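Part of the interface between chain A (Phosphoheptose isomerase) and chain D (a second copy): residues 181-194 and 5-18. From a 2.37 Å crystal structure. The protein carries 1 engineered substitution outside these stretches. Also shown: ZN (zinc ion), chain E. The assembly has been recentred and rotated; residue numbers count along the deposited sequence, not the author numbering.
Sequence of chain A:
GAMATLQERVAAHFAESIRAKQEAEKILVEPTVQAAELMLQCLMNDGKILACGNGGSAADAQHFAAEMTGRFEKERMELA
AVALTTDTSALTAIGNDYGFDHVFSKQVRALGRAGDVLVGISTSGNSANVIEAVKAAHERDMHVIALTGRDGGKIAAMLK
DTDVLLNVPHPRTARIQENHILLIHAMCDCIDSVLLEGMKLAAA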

# COMPACT_ATOMS: atom_id res chain seq x y z
N ILE A 181 -17.00 8.46 -6.91
CA ILE A 181 -15.80 8.94 -7.61
C ILE A 181 -16.11 10.18 -8.46
O ILE A 181 -15.28 11.07 -8.56
CB ILE A 181 -15.08 7.82 -8.42
CG1 ILE A 181 -13.66 8.24 -8.77
CG2 ILE A 181 -15.83 7.43 -9.69
CD1 ILE A 181 -12.77 8.39 -7.54
N LEU A 182 -17.31 10.23 -9.05
CA LEU A 182 -17.80 11.44 -9.69
C LEU A 182 -17.81 12.60 -8.69
O LEU A 182 -17.27 13.67 -8.98
CB LEU A 182 -19.20 11.23 -10.30
CG LEU A 182 -19.97 12.47 -10.77
CD1 LEU A 182 -19.17 13.26 -11.79
CD2 LEU A 182 -21.33 12.09 -11.34
N LEU A 183 -18.42 12.37 -7.52
CA LEU A 183 -18.49 13.39 -6.46
C LEU A 183 -17.10 13.91 -6.06
O LEU A 183 -16.90 15.12 -5.96
CB LEU A 183 -19.23 12.85 -5.22
CG LEU A 183 -20.74 12.67 -5.34
CD1 LEU A 183 -21.30 12.01 -4.09
CD2 LEU A 183 -21.44 13.99 -5.56
N ILE A 184 -16.16 13.00 -5.86
CA ILE A 184 -14.77 13.36 -5.56
C ILE A 184 -14.17 14.25 -6.64
O ILE A 184 -13.54 15.26 -6.32
CB ILE A 184 -13.91 12.09 -5.35
CG1 ILE A 184 -14.21 11.52 -3.96
CG2 ILE A 184 -12.41 12.37 -5.53
CD1 ILE A 184 -13.69 10.12 -3.71
N HIS A 185 -14.35 13.87 -7.90
CA HIS A 185 -13.83 14.63 -9.04
C HIS A 185 -14.40 16.04 -9.10
O HIS A 185 -13.67 16.98 -9.36
CB HIS A 185 -14.07 13.89 -10.36
CG HIS A 185 -13.11 12.78 -10.60
ND1 HIS A 185 -13.41 11.68 -11.38
CD2 HIS A 185 -11.85 12.58 -10.14
CE1 HIS A 185 -12.37 10.87 -11.41
NE2 HIS A 185 -11.41 11.39 -10.67
N ALA A 186 -15.70 16.15 -8.87
CA ALA A 186 -16.39 17.44 -8.85
C ALA A 186 -15.90 18.33 -7.69
O ALA A 186 -15.79 19.54 -7.87
CB ALA A 186 -17.89 17.23 -8.75
N MET A 187 -15.60 17.73 -6.54
CA MET A 187 -15.04 18.44 -5.38
C MET A 187 -13.61 18.95 -5.65
O MET A 187 -13.30 20.12 -5.37
CB MET A 187 -15.05 17.56 -4.11
CG MET A 187 -16.41 17.40 -3.46
SD MET A 187 -16.42 16.56 -1.84
CE MET A 187 -15.94 14.88 -2.23
N CYS A 188 -12.75 18.08 -6.17
CA CYS A 188 -11.37 18.45 -6.54
C CYS A 188 -11.30 19.57 -7.58
O CYS A 188 -10.43 20.43 -7.50
CB CYS A 188 -10.59 17.26 -7.11
SG CYS A 188 -10.36 15.93 -5.93
N ASP A 189 -12.20 19.54 -8.56
CA ASP A 189 -12.27 20.60 -9.56
C ASP A 189 -12.77 21.93 -8.96
O ASP A 189 -12.31 22.99 -9.38
CB ASP A 189 -13.13 20.18 -10.76
CG ASP A 189 -12.99 21.13 -11.95
OD1 ASP A 189 -11.85 21.36 -12.43
OD2 ASP A 189 -14.03 21.64 -12.41
N CYS A 190 -13.70 21.87 -8.01
CA CYS A 190 -14.16 23.09 -7.32
C CYS A 190 -13.05 23.74 -6.48
O CYS A 190 -13.00 24.97 -6.38
CB CYS A 190 -15.35 22.81 -6.41
SG CYS A 190 -16.87 22.54 -7.33
N ILE A 191 -12.20 22.91 -5.88
CA ILE A 191 -11.04 23.38 -5.12
C ILE A 191 -10.02 24.01 -6.07
O ILE A 191 -9.52 25.11 -5.80
CB ILE A 191 -10.43 22.23 -4.28
CG1 ILE A 191 -11.43 21.84 -3.17
CG2 ILE A 191 -9.10 22.64 -3.66
CD1 ILE A 191 -11.21 20.47 -2.58
N ASP A 192 -9.72 23.31 -7.17
CA ASP A 192 -8.87 23.86 -8.27
C ASP A 192 -9.29 25.26 -8.72
O ASP A 192 -8.44 26.14 -8.87
CB ASP A 192 -8.87 22.93 -9.50
CG ASP A 192 -7.68 21.98 -9.54
OD1 ASP A 192 -7.09 21.67 -8.48
OD2 ASP A 192 -7.35 21.54 -10.66
N SER A 193 -10.59 25.47 -8.94
CA SER A 193 -11.09 26.75 -9.45
C SER A 193 -10.78 27.94 -8.51
O SER A 193 -10.72 29.07 -8.98
CB SER A 193 -12.59 26.67 -9.79
OG SER A 193 -13.37 26.47 -8.63
N VAL A 194 -10.57 27.66 -7.22
CA VAL A 194 -10.05 28.62 -6.23
C VAL A 194 -8.62 28.22 -5.79
O VAL A 194 -7.61 28.57 -6.42
CB VAL A 194 -10.98 28.65 -4.99
CG1 VAL A 194 -10.59 29.76 -4.02
CG2 VAL A 194 -12.44 28.80 -5.41
N THR D 5 -19.51 29.86 -11.15
CA THR D 5 -20.28 29.39 -9.95
C THR D 5 -19.97 27.92 -9.63
O THR D 5 -19.94 27.08 -10.54
CB THR D 5 -21.81 29.51 -10.14
OG1 THR D 5 -22.12 30.76 -10.76
CG2 THR D 5 -22.56 29.42 -8.80
N LEU D 6 -19.79 27.62 -8.35
CA LEU D 6 -19.50 26.26 -7.90
C LEU D 6 -20.66 25.29 -8.19
O LEU D 6 -20.41 24.15 -8.57
CB LEU D 6 -19.16 26.24 -6.41
CG LEU D 6 -17.88 26.97 -5.99
CD1 LEU D 6 -17.69 26.88 -4.49
CD2 LEU D 6 -16.67 26.39 -6.70
N GLN D 7 -21.90 25.75 -7.98
CA GLN D 7 -23.11 24.98 -8.33
C GLN D 7 -23.15 24.59 -9.81
O GLN D 7 -23.49 23.45 -10.15
CB GLN D 7 -24.39 25.77 -8.00
CG GLN D 7 -24.83 25.75 -6.54
CD GLN D 7 -24.20 26.82 -5.65
OE1 GLN D 7 -23.60 27.81 -6.12
NE2 GLN D 7 -24.33 26.64 -4.34
N GLU D 8 -22.80 25.54 -10.67
CA GLU D 8 -22.80 25.34 -12.13
C GLU D 8 -21.73 24.34 -12.58
O GLU D 8 -22.00 23.48 -13.43
CB GLU D 8 -22.61 26.67 -12.85
CG GLU D 8 -23.79 27.62 -12.68
CD GLU D 8 -23.59 28.97 -13.35
OE1 GLU D 8 -22.43 29.39 -13.58
OE2 GLU D 8 -24.62 29.63 -13.65
N ARG D 9 -20.54 24.47 -12.00
CA ARG D 9 -19.41 23.58 -12.22
C ARG D 9 -19.77 22.14 -11.85
O ARG D 9 -19.57 21.23 -12.64
CB ARG D 9 -18.21 24.06 -11.40
CG ARG D 9 -16.93 23.28 -11.61
CD ARG D 9 -15.74 24.00 -10.98
NE ARG D 9 -15.36 25.22 -11.70
CZ ARG D 9 -14.75 25.27 -12.89
NH1 ARG D 9 -14.43 24.16 -13.56
NH2 ARG D 9 -14.46 26.45 -13.42
N VAL D 10 -20.34 21.96 -10.66
CA VAL D 10 -20.76 20.63 -10.21
C VAL D 10 -21.85 20.11 -11.14
O VAL D 10 -21.80 18.95 -11.59
CB VAL D 10 -21.25 20.64 -8.73
CG1 VAL D 10 -21.90 19.31 -8.34
CG2 VAL D 10 -20.08 20.92 -7.79
N ALA D 11 -22.83 20.96 -11.46
CA ALA D 11 -23.90 20.58 -12.39
C ALA D 11 -23.32 20.12 -13.72
O ALA D 11 -23.71 19.07 -14.22
CB ALA D 11 -24.89 21.73 -12.59
N ALA D 12 -22.37 20.89 -14.25
CA ALA D 12 -21.66 20.56 -15.49
C ALA D 12 -20.91 19.22 -15.42
O ALA D 12 -20.86 18.48 -16.42
CB ALA D 12 -20.69 21.67 -15.86
N HIS D 13 -20.32 18.92 -14.26
CA HIS D 13 -19.68 17.63 -13.98
C HIS D 13 -20.65 16.44 -14.05
O HIS D 13 -20.31 15.40 -14.63
CB HIS D 13 -18.97 17.63 -12.62
CG HIS D 13 -17.57 18.14 -12.69
ND1 HIS D 13 -16.50 17.31 -12.94
CD2 HIS D 13 -17.05 19.39 -12.57
CE1 HIS D 13 -15.39 18.02 -12.98
NE2 HIS D 13 -15.70 19.29 -12.75
N PHE D 14 -21.84 16.58 -13.46
CA PHE D 14 -22.89 15.54 -13.56
C PHE D 14 -23.38 15.38 -15.00
O PHE D 14 -23.50 14.26 -15.49
CB PHE D 14 -24.09 15.85 -12.65
CG PHE D 14 -23.87 15.45 -11.23
CD1 PHE D 14 -23.12 16.25 -10.38
CD2 PHE D 14 -24.41 14.27 -10.73
CE1 PHE D 14 -22.91 15.90 -9.05
CE2 PHE D 14 -24.21 13.90 -9.41
CZ PHE D 14 -23.46 14.72 -8.57
N ALA D 15 -23.65 16.50 -15.66
CA ALA D 15 -24.11 16.48 -17.05
C ALA D 15 -23.06 15.86 -18.00
O ALA D 15 -23.42 15.01 -18.83
CB ALA D 15 -24.49 17.88 -17.51
N GLU D 16 -21.79 16.27 -17.87
CA GLU D 16 -20.73 15.70 -18.72
C GLU D 16 -20.50 14.20 -18.47
O GLU D 16 -20.22 13.45 -19.41
CB GLU D 16 -19.41 16.47 -18.55
CG GLU D 16 -18.40 16.20 -19.67
CD GLU D 16 -17.01 16.74 -19.37
OE1 GLU D 16 -16.43 17.43 -20.25
OE2 GLU D 16 -16.49 16.48 -18.26
N SER D 17 -20.61 13.77 -17.21
CA SER D 17 -20.48 12.35 -16.86
C SER D 17 -21.62 11.50 -17.46
O SER D 17 -21.37 10.41 -17.97
CB SER D 17 -20.40 12.16 -15.34
OG SER D 17 -20.12 10.81 -15.01
N ILE D 18 -22.85 12.00 -17.42
CA ILE D 18 -23.99 11.33 -18.10
C ILE D 18 -23.82 11.29 -19.63
O ILE D 18 -24.08 10.25 -20.25
CB ILE D 18 -25.36 11.95 -17.70
CG1 ILE D 18 -25.67 11.61 -16.24
CG2 ILE D 18 -26.49 11.43 -18.58
CD1 ILE D 18 -26.58 12.62 -15.58
ZN ZN E . -9.26 10.89 -10.84

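OD2 of Asp189(A) accepts both hydrogen bonds that cross between the stretches, each from a different side chain of the partner helix. NH1 of Arg9(D) reaches it at 2.8 Å, a hydrogen bond that is also a salt bridge, and NE2 of His13(D) reaches it at 2.9 Å with a nearly straight N-H...O angle of 170°. Arg9(D) and His13(D) lie one helical turn apart, so both can converge on the same acceptor, and the oxygen sits near the plane of both the guanidinium and the imidazole, where their N-H bonds point. Aspartate suits this place because its CA-to-CB bond points toward the partner and its carboxylate can accept from a cation and an imidazole N-H together. The imidazole is fixed at its other nitrogen too, since ND1 of His13(D) is hydrogen-bonded elsewhere in the structure.

The two helices run at 143°, closer to antiparallel than to perpendicular, so Leu182(A), Ala186(A) and Cys190(A) fall opposite Phe14(D), Val10(D) and Leu6(D). The tightest pairing of backbones is at Ala186(A) and Val10(D), whose CA atoms are 5.6 Å apart. Alanine suits this point: its methyl points toward the partner yet takes little room, and CA of Ala186(A) lies over the face of the His13(D) ring, 4.1 Å from the centroid and only 8° off the ring normal, a CH-pi contact. The histidine thus uses its edge for a hydrogen bond and its face for packing.

Toward the start of the chain A stretch the contact becomes apolar. Leu182(A) places CD2 over the face of the Phe14(D) ring, 4.1 Å from its centroid, while CD2 of Leu183(A) meets the ring's edge at CZ, 3.7 Å away. Two consecutive leucines therefore meet the ring at one face and at its edge. The other methyl of Leu182(A), CD1, lies 3.9 Å from CB of Ser17(D), whose OG is hydrogen-bonded elsewhere in the structure.

At the other end, SG of Cys190(A) packs 3.6 Å from CG2 of Val10(D), and CB of Cys190(A) lies 3.8 Å from CD2 of Leu6(D); cysteine offers a compact side chain whose cross-helix neighbours here are aliphatic carbons. Ser193(A) turns its hydroxyl back to its own helix, OG donating to O of Cys190(A) at 2.7 Å, while its CB covers one face of the Arg9(D) guanidinium, 3.7 Å from NE. Behind the contact, NE2 of His185(A) binds the zinc ion at 2.2 Å.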